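Local coordinates for DUF192 domain-containing protein (Novosphingobium aromaticivorans, PDB 3M7A) that is of unknown function, a DUF192-family protein with a beta-rich fold that probably carries a signal peptide in its natural precursor, at residues A[94-99]-A[114-119]. Sequence-based numbering, arbitrary orientation.
Sequences RVMNIA and GPTLAV
The start of strand 95-102 approaches the turn at G114 and the loop 115-116 that leads into strand 118-123, with M96 and G114 as the nearest pair, their CA atoms 8.0 Å apart, and no hydrogen bond joins the two segments. One side chain bridges the gap: M96, present as selenomethionine, points at the turn and touches it with its last two atoms. With CG beside the backbone N and chi2 fully extended at 180°, the chain reaches straight out, then bends at chi3 (-65°) to set CE among three oxygens. CE lies 3.5 Å from P115 O and 3.6 Å from G114 O. The third oxygen, T116 OG1, is 3.8 Å from CE. SE itself sits 3.5 Å from P115 O; these are van der Waals contacts of a methyl and a selenium with backbone and hydroxyl oxygens. T116 OG1 closes the turn with a hydrogen bond to G114 O (2.8 Å), nearly in line with the carbonyl bond, at a C=O...OG1 angle of 163°. The same hydroxyl is also bonded to A73 N, which ties the turn to strand 72-75. In the mixed sheet of this DUF192 fold, strands 95-102 and 118-123 both pair antiparallel with strand 84-89; the contact joins the start of the first to the loop that leads into the second. L117 and A118 together face V89 in a classic beta bulge where the second of these pairings begins. N97 links strand 95-102 to the chain just ahead of the turn by a different route, its amide binding A113 N through OD1 and P111 O through ND2. P115 directs its CB away from the 94-99 segment, its ring touching L91, and meets M96 with its carbonyl O instead.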
loop_
_atom_site.group_PDB
_atom_site.type_symbol
_atom_site.label_atom_id
_atom_site.label_comp_id
_atom_site.label_asym_id
_atom_site.label_seq_id
_atom_site.Cartn_x
_atom_site.Cartn_y
_atom_site.Cartn_z
ATOM N N ARG A 94 -8.169 -9.060 3.770
ATOM C CA ARG A 94 -9.173 -8.032 3.491
ATOM C C ARG A 94 -8.771 -6.708 4.144
ATOM O O ARG A 94 -8.167 -6.664 5.229
ATOM C CB ARG A 94 -10.568 -8.476 3.941
ATOM C CG ARG A 94 -11.080 -9.633 3.149
ATOM C CD ARG A 94 -12.516 -10.012 3.513
ATOM N NE ARG A 94 -12.944 -11.153 2.695
ATOM C CZ ARG A 94 -13.376 -11.091 1.433
ATOM N NH1 ARG A 94 -13.457 -9.928 0.790
ATOM N NH2 ARG A 94 -13.685 -12.214 0.786
ATOM N N VAL A 95 -9.159 -5.614 3.493
ATOM C CA VAL A 95 -8.913 -4.280 4.030
ATOM C C VAL A 95 -9.719 -4.116 5.317
ATOM O O VAL A 95 -10.925 -4.339 5.342
ATOM C CB VAL A 95 -9.305 -3.196 3.002
ATOM C CG1 VAL A 95 -9.154 -1.782 3.603
ATOM C CG2 VAL A 95 -8.520 -3.330 1.683
HETATM N N MSE A 96 -9.035 -3.725 6.389
HETATM C CA MSE A 96 -9.671 -3.409 7.661
HETATM C C MSE A 96 -10.092 -1.944 7.741
HETATM O O MSE A 96 -11.198 -1.621 8.191
HETATM C CB MSE A 96 -8.724 -3.687 8.829
HETATM C CG MSE A 96 -8.360 -5.140 8.988
HETATM SE SE MSE A 96 -7.159 -5.461 10.473
HETATM C CE MSE A 96 -5.619 -4.502 9.849
ATOM N N ASN A 97 -9.193 -1.062 7.344
ATOM C CA ASN A 97 -9.377 0.349 7.489
ATOM C C ASN A 97 -8.361 1.061 6.596
ATOM O O ASN A 97 -7.351 0.476 6.151
ATOM C CB ASN A 97 -9.249 0.834 8.947
ATOM C CG ASN A 97 -7.848 0.722 9.519
ATOM O OD1 ASN A 97 -7.292 -0.379 9.635
ATOM N ND2 ASN A 97 -7.290 1.860 9.920
ATOM N N ILE A 98 -8.658 2.323 6.295
ATOM C CA ILE A 98 -7.829 3.144 5.439
ATOM C C ILE A 98 -7.555 4.456 6.178
ATOM O O ILE A 98 -8.498 5.088 6.663
ATOM C CB ILE A 98 -8.543 3.430 4.094
ATOM C CG1 ILE A 98 -8.913 2.114 3.357
ATOM C CG2 ILE A 98 -7.660 4.346 3.211
ATOM C CD1 ILE A 98 -9.748 2.319 2.118
ATOM N N ALA A 99 -6.292 4.857 6.249
ATOM C CA ALA A 99 -5.929 6.210 6.682
ATOM C C ALA A 99 -5.828 7.033 5.404
ATOM O O ALA A 99 -4.814 6.966 4.712
ATOM C CB ALA A 99 -4.635 6.248 7.474
ATOM N N GLY A 114 -6.236 -3.367 13.818
ATOM C CA GLY A 114 -5.863 -4.571 14.547
ATOM C C GLY A 114 -4.650 -5.225 13.929
ATOM O O GLY A 114 -3.982 -4.609 13.088
ATOM N N PRO A 115 -4.378 -6.498 14.281
ATOM C CA PRO A 115 -3.280 -7.252 13.677
ATOM C C PRO A 115 -3.253 -7.058 12.166
ATOM O O PRO A 115 -4.259 -7.221 11.490
ATOM C CB PRO A 115 -3.569 -8.689 14.108
ATOM C CG PRO A 115 -4.246 -8.529 15.446
ATOM C CD PRO A 115 -5.090 -7.275 15.322
ATOM N N THR A 116 -2.084 -6.669 11.692
ATOM C CA THR A 116 -1.920 -6.187 10.328
ATOM C C THR A 116 -0.985 -7.129 9.558
ATOM O O THR A 116 0.220 -7.201 9.856
ATOM C CB THR A 116 -1.311 -4.792 10.337
ATOM O OG1 THR A 116 -2.072 -3.946 11.203
ATOM C CG2 THR A 116 -1.279 -4.184 8.942
ATOM N N LEU A 117 -1.543 -7.874 8.602
ATOM C CA LEU A 117 -0.778 -8.761 7.730
ATOM C C LEU A 117 -0.002 -7.976 6.672
ATOM O O LEU A 117 1.107 -8.357 6.302
ATOM C CB LEU A 117 -1.745 -9.768 7.090
ATOM C CG LEU A 117 -1.089 -10.743 6.115
ATOM C CD1 LEU A 117 -0.076 -11.660 6.821
ATOM C CD2 LEU A 117 -2.170 -11.583 5.437
ATOM N N ALA A 118 -0.613 -6.925 6.134
ATOM C CA ALA A 118 0.017 -6.129 5.083
ATOM C C ALA A 118 -0.511 -4.708 5.135
ATOM O O ALA A 118 -1.575 -4.451 5.677
ATOM C CB ALA A 118 -0.243 -6.759 3.700
ATOM N N VAL A 119 0.228 -3.794 4.532
ATOM C CA VAL A 119 -0.192 -2.434 4.317
ATOM C C VAL A 119 0.138 -2.068 2.881
ATOM O O VAL A 119 1.209 -2.386 2.399
ATOM C CB VAL A 119 0.524 -1.456 5.276
ATOM C CG1 VAL A 119 0.024 -0.028 5.073
ATOM C CG2 VAL A 119 0.308 -1.895 6.748
#